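Local atomic coordinates of metallophosphoesterase TT1561-like domain-containing protein (Aquifex aeolicus, PDB entry 2YVT), a protein that is of unknown function but belongs to the calcineurin-like metallophosphoesterase superfamily and so probably hydrolyses phosphate esters with the help of bound metal ions. Residues Lys7-Lys12 with Tyr244-Leu249; Pro33-Val38 with Gly89-Val94. One frame throughout, in Å; residues are numbered along the deposited sequence.

Interaction 1: Lys7-Lys12 with Tyr244-Leu249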
loop_
_atom_site.group_PDB
_atom_site.type_symbol
_atom_site.label_atom_id
_atom_site.label_comp_id
_atom_site.label_asym_id
_atom_site.label_seq_id
_atom_site.Cartn_x
_atom_site.Cartn_y
_atom_site.Cartn_z
ATOM N N LYS A 7 6.083 -0.746 17.346
ATOM C CA LYS A 7 6.940 -0.169 16.320
ATOM C C LYS A 7 6.556 -0.680 14.938
ATOM O O LYS A 7 6.337 -1.874 14.746
ATOM C CB LYS A 7 8.410 -0.467 16.618
ATOM C CG LYS A 7 8.939 0.201 17.894
ATOM C CD LYS A 7 10.416 -0.128 18.126
ATOM C CE LYS A 7 10.899 0.302 19.520
ATOM N NZ LYS A 7 11.049 1.782 19.678
ATOM N N VAL A 8 6.490 0.240 13.979
ATOM C CA VAL A 8 6.087 -0.089 12.611
ATOM C C VAL A 8 7.172 0.363 11.646
ATOM O O VAL A 8 7.598 1.519 11.690
ATOM C CB VAL A 8 4.753 0.627 12.219
ATOM C CG1 VAL A 8 4.320 0.237 10.808
ATOM C CG2 VAL A 8 3.645 0.319 13.227
ATOM N N LEU A 9 7.639 -0.552 10.800
ATOM C CA LEU A 9 8.530 -0.192 9.690
ATOM C C LEU A 9 7.678 -0.230 8.430
ATOM O O LEU A 9 7.080 -1.260 8.130
ATOM C CB LEU A 9 9.699 -1.182 9.570
ATOM C CG LEU A 9 10.889 -0.858 8.637
ATOM C CD1 LEU A 9 11.977 -1.914 8.843
ATOM C CD2 LEU A 9 10.543 -0.773 7.159
ATOM N N ALA A 10 7.629 0.880 7.695
ATOM C CA ALA A 10 6.820 0.947 6.469
ATOM C C ALA A 10 7.653 1.319 5.257
ATOM O O ALA A 10 8.516 2.194 5.332
ATOM C CB ALA A 10 5.665 1.939 6.639
ATOM N N ILE A 11 7.377 0.644 4.143
ATOM C CA ILE A 11 7.926 1.017 2.838
ATOM C C ILE A 11 6.793 1.142 1.818
ATOM O O ILE A 11 5.674 0.665 2.047
ATOM C CB ILE A 11 8.986 -0.005 2.324
ATOM C CG1 ILE A 11 8.344 -1.372 2.022
ATOM C CG2 ILE A 11 10.145 -0.109 3.313
ATOM C CD1 ILE A 11 9.289 -2.344 1.304
ATOM N N LYS A 12 7.085 1.786 0.692
ATOM C CA LYS A 12 6.133 1.875 -0.416
ATOM C C LYS A 12 6.872 1.789 -1.742
ATOM O O LYS A 12 8.068 2.095 -1.812
ATOM C CB LYS A 12 5.256 3.139 -0.326
ATOM C CG LYS A 12 5.970 4.498 -0.501
ATOM C CD LYS A 12 5.886 5.016 -1.923
ATOM C CE LYS A 12 6.580 6.370 -2.070
ATOM N NZ LYS A 12 5.624 7.512 -1.892
ATOM N N TYR A 244 12.527 4.522 3.962
ATOM C CA TYR A 244 11.493 3.841 4.727
ATOM C C TYR A 244 11.038 4.755 5.862
ATOM O O TYR A 244 11.676 5.775 6.144
ATOM C CB TYR A 244 12.011 2.503 5.270
ATOM C CG TYR A 244 13.152 2.630 6.254
ATOM C CD1 TYR A 244 12.910 2.687 7.629
ATOM C CD2 TYR A 244 14.482 2.676 5.812
ATOM C CE1 TYR A 244 13.957 2.804 8.539
ATOM C CE2 TYR A 244 15.532 2.797 6.714
ATOM C CZ TYR A 244 15.261 2.853 8.075
ATOM O OH TYR A 244 16.295 2.976 8.985
ATOM N N ALA A 245 9.923 4.405 6.498
ATOM C CA ALA A 245 9.481 5.129 7.691
ATOM C C ALA A 245 9.498 4.196 8.886
ATOM O O ALA A 245 9.279 2.994 8.743
ATOM C CB ALA A 245 8.089 5.690 7.496
ATOM N N PHE A 246 9.759 4.759 10.064
ATOM C CA PHE A 246 9.726 3.989 11.291
ATOM C C PHE A 246 8.848 4.722 12.297
ATOM O O PHE A 246 9.107 5.882 12.631
ATOM C CB PHE A 246 11.146 3.762 11.833
ATOM C CG PHE A 246 11.256 2.571 12.738
ATOM C CD1 PHE A 246 11.464 1.296 12.217
ATOM C CD2 PHE A 246 11.137 2.721 14.111
ATOM C CE1 PHE A 246 11.555 0.186 13.060
ATOM C CE2 PHE A 246 11.232 1.613 14.967
ATOM C CZ PHE A 246 11.438 0.350 14.437
ATOM N N LEU A 247 7.795 4.047 12.754
ATOM C CA LEU A 247 6.776 4.652 13.600
ATOM C C LEU A 247 6.758 3.950 14.951
ATOM O O LEU A 247 6.853 2.732 15.021
ATOM C CB LEU A 247 5.386 4.541 12.951
ATOM C CG LEU A 247 5.051 5.076 11.547
ATOM C CD1 LEU A 247 5.639 4.238 10.416
ATOM C CD2 LEU A 247 3.543 5.145 11.387
ATOM N N ASP A 248 6.655 4.730 16.021
ATOM C CA ASP A 248 6.341 4.184 17.325
ATOM C C ASP A 248 4.943 4.678 17.693
ATOM O O ASP A 248 4.751 5.856 17.989
ATOM C CB ASP A 248 7.375 4.628 18.367
ATOM C CG ASP A 248 7.165 3.964 19.715
ATOM O OD1 ASP A 248 6.008 3.627 20.035
ATOM O OD2 ASP A 248 8.162 3.762 20.455
ATOM N N LEU A 249 3.968 3.776 17.647
ATOM C CA LEU A 249 2.571 4.141 17.877
ATOM C C LEU A 249 2.271 4.428 19.338
ATOM O O LEU A 249 1.266 5.070 19.650
ATOM C CB LEU A 249 1.631 3.051 17.360
ATOM C CG LEU A 249 1.766 2.672 15.879
ATOM C CD1 LEU A 249 0.679 1.675 15.505
ATOM C CD2 LEU A 249 1.714 3.898 14.983
#

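Interaction 2: Pro33-Val38 with Gly89-Val94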
loop_
_atom_site.group_PDB
_atom_site.type_symbol
_atom_site.label_atom_id
_atom_site.label_comp_id
_atom_site.label_asym_id
_atom_site.label_seq_id
_atom_site.Cartn_x
_atom_site.Cartn_y
_atom_site.Cartn_z
ATOM N N PRO A 33 11.246 -3.934 14.448
ATOM C CA PRO A 33 9.848 -3.497 14.370
ATOM C C PRO A 33 8.910 -4.620 14.787
ATOM O O PRO A 33 9.245 -5.794 14.622
ATOM C CB PRO A 33 9.658 -3.211 12.878
ATOM C CG PRO A 33 10.669 -4.085 12.190
ATOM C CD PRO A 33 11.861 -4.043 13.112
ATOM N N ASP A 34 7.748 -4.257 15.315
ATOM C CA ASP A 34 6.709 -5.223 15.639
ATOM C C ASP A 34 5.906 -5.612 14.409
ATOM O O ASP A 34 5.453 -6.751 14.295
ATOM C CB ASP A 34 5.806 -4.665 16.731
ATOM C CG ASP A 34 6.552 -4.459 18.021
ATOM O OD1 ASP A 34 6.956 -5.470 18.641
ATOM O OD2 ASP A 34 6.778 -3.292 18.386
ATOM N N ILE A 35 5.726 -4.655 13.499
ATOM C CA ILE A 35 5.092 -4.938 12.209
ATOM C C ILE A 35 5.838 -4.287 11.055
ATOM O O ILE A 35 6.455 -3.236 11.219
ATOM C CB ILE A 35 3.588 -4.564 12.149
ATOM C CG1 ILE A 35 3.355 -3.081 12.422
ATOM C CG2 ILE A 35 2.756 -5.449 13.083
ATOM C CD1 ILE A 35 1.919 -2.629 12.077
ATOM N N LEU A 36 5.802 -4.968 9.914
ATOM C CA LEU A 36 6.295 -4.447 8.653
ATOM C C LEU A 36 5.091 -4.151 7.774
ATOM O O LEU A 36 4.201 -4.996 7.623
ATOM C CB LEU A 36 7.202 -5.482 7.972
ATOM C CG LEU A 36 7.647 -5.206 6.533
ATOM C CD1 LEU A 36 8.529 -3.956 6.437
ATOM C CD2 LEU A 36 8.378 -6.421 5.995
ATOM N N VAL A 37 5.047 -2.946 7.218
ATOM C CA VAL A 37 3.993 -2.575 6.279
ATOM C C VAL A 37 4.617 -2.366 4.911
ATOM O O VAL A 37 5.540 -1.565 4.762
ATOM C CB VAL A 37 3.244 -1.292 6.730
ATOM C CG1 VAL A 37 2.311 -0.788 5.629
ATOM C CG2 VAL A 37 2.451 -1.564 7.999
ATOM N N VAL A 38 4.126 -3.103 3.918
ATOM C CA VAL A 38 4.583 -2.918 2.535
ATOM C C VAL A 38 3.407 -2.394 1.730
ATOM O O VAL A 38 2.422 -3.111 1.525
ATOM C CB VAL A 38 5.104 -4.225 1.886
ATOM C CG1 VAL A 38 5.645 -3.937 0.500
ATOM C CG2 VAL A 38 6.201 -4.868 2.753
ATOM N N GLY A 89 10.436 -12.581 8.304
ATOM C CA GLY A 89 9.958 -13.160 9.567
ATOM C C GLY A 89 9.167 -12.262 10.499
ATOM O O GLY A 89 8.892 -12.649 11.633
ATOM N N VAL A 90 8.809 -11.065 10.033
ATOM C CA VAL A 90 8.053 -10.089 10.826
ATOM C C VAL A 90 6.556 -10.205 10.515
ATOM O O VAL A 90 6.183 -10.565 9.399
ATOM C CB VAL A 90 8.522 -8.637 10.475
ATOM C CG1 VAL A 90 7.998 -7.617 11.486
ATOM C CG2 VAL A 90 10.042 -8.564 10.374
ATOM N N LYS A 91 5.693 -9.922 11.496
ATOM C CA LYS A 91 4.270 -9.729 11.191
ATOM C C LYS A 91 4.171 -8.625 10.143
ATOM O O LYS A 91 4.699 -7.536 10.340
ATOM C CB LYS A 91 3.474 -9.341 12.442
ATOM C CG LYS A 91 1.990 -9.065 12.167
ATOM C CD LYS A 91 1.230 -10.344 11.821
ATOM C CE LYS A 91 -0.139 -10.044 11.220
ATOM N NZ LYS A 91 -0.075 -9.963 9.716
ATOM N N THR A 92 3.504 -8.915 9.031
ATOM C CA THR A 92 3.559 -8.038 7.864
ATOM C C THR A 92 2.174 -7.800 7.294
ATOM O O THR A 92 1.394 -8.751 7.140
ATOM C CB THR A 92 4.456 -8.657 6.763
ATOM O OG1 THR A 92 5.765 -8.896 7.293
ATOM C CG2 THR A 92 4.580 -7.735 5.552
ATOM N N PHE A 93 1.872 -6.537 6.992
ATOM C CA PHE A 93 0.670 -6.186 6.251
ATOM C C PHE A 93 1.085 -5.664 4.888
ATOM O O PHE A 93 1.998 -4.846 4.783
ATOM C CB PHE A 93 -0.143 -5.117 6.985
ATOM C CG PHE A 93 -0.705 -5.580 8.291
ATOM C CD1 PHE A 93 -1.664 -6.588 8.329
ATOM C CD2 PHE A 93 -0.268 -5.019 9.483
ATOM C CE1 PHE A 93 -2.198 -7.022 9.540
ATOM C CE2 PHE A 93 -0.786 -5.446 10.704
ATOM C CZ PHE A 93 -1.754 -6.452 10.732
ATOM N N VAL A 94 0.410 -6.152 3.855
ATOM C CA VAL A 94 0.695 -5.782 2.471
ATOM C C VAL A 94 -0.571 -5.191 1.861
ATOM O O VAL A 94 -1.643 -5.770 1.987
ATOM C CB VAL A 94 1.136 -7.016 1.648
ATOM C CG1 VAL A 94 1.356 -6.646 0.180
ATOM C CG2 VAL A 94 2.405 -7.643 2.244
HETATM O O HOH W 1 6.529 -9.327 14.187
#

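Interaction 1: Lys7-Lys12 with Tyr244-Leu249
The ring of Phe246 lies between Lys7 and Leu9, its neighbours on the adjacent strand, where strand 7-12 pairs antiparallel with strand 243-248 in one of the two sheets of the metallophosphoesterase fold. Lys7 CD meets the ring at its edge, 3.7 Å from Phe246 CE2, and Leu9 CB comes within 4.0 Å of Phe246 CD1. A chi1 of -157° sets Phe246 CG anti to the backbone N. One face of the ring receives Val8 O, 3.8 Å above its plane and offset toward the rim. An alanine in place of Phe246 would probably open a gap beside Leu9 and leave the Lys7 methylene chain freer to turn. On the other face of the sheet, Val8 CB packs against Leu247 CB and Val8 CG2 against the end of Leu249. Between the strands, Val8 and Leu247 exchange two backbone hydrogen bonds, as do Ala10 and Ala245. Helix 21-31 backs the Phe246 side through Leu24 and Val27, which touch Leu9, and Lys31, which touches Phe246. Lys7 NZ forms a long salt bridge of 3.6 Å to Asp248 OD2, while Asp248 OD1 accepts a hydrogen bond from Thr250 N.

Interaction 2: Pro33-Val38 with Gly89-Val94
Leu36 and Thr92 lie side by side, pointing the same way, at the middle of a parallel strand pair, 35-39 beside 91-95, in the six-stranded mixed sheet of the metallophosphoesterase fold. Three backbone hydrogen bonds join the strands. Leu36 uses both of its backbone groups, giving its N-H to Lys91 O at 2.8 Å and taking that of Phe93 on its own O; Val38 N bonds to Phe93 O at 2.9 Å. All three donors lie nearly along the C=O axis of their acceptors. Before regular pairing sets in, a water bridges the two chains, donating to Asp34 O and accepting from Lys91 N.

Apolar packing covers both faces. On the Leu36 face, Leu36 CD2 runs beside Thr92, 4.0 Å from Thr92 CG2. On the other, Ile35 CG2 lies alongside the Lys91 chain, 3.8 Å from Lys91 CG, while Ile35 CD1 meets the edge of the Phe93 ring, 4.1 Å from Phe93 CE2. Near the start of the pairing, Val90 reaches across with CG1, anti to its backbone N, to Leu36 CB at 4.2 Å.

Two side-chain hydrogen bonds form inside segment 89-94. Thr92 OG1, anti to its carbonyl carbon (chi1 -57°), donates to Val90 O at 2.7 Å from above the carbonyl plane; this bond probably helps hold chi1, with Thr92 CG2 lying against Leu36. Lys91 NZ bonds weakly to Thr92 O and has a second acceptor in Asn119 O. Asp34 OD2 accepts from Lys7 N.

Helices 46-57 and 65-86 lie in the beta-alpha-beta connection between these parallel neighbours, and Gly89, with positive phi, ends the helical geometry. Leu36 touches Leu88 on one face of the sheet and Ile35 packs on Trp130 on the other. Strand 7-12 flanks 35-39, and strand 120-122 flanks 91-95.

The centres of interactions 1 and 2 lie about 9 Å apart in the same six-stranded mixed sheet, where strands 7-12 and 35-39 are direct neighbours. The four strands run side by side in the order 91-95, 35-39, 7-12 and 243-248, the first three parallel and the last antiparallel. Leu9 O to Val37 N, 2.8 Å, probably forms a hydrogen bond between the two contacts, and Val8 CG2 packs on Ile35 CG1. Along the chain, both segments of interaction 2 fall between those of interaction 1. Interaction 2 joins strands from the N-terminal part, whereas interaction 1 brings a strand near the C-terminus back beside the first, uniting distant sequence in one sheet.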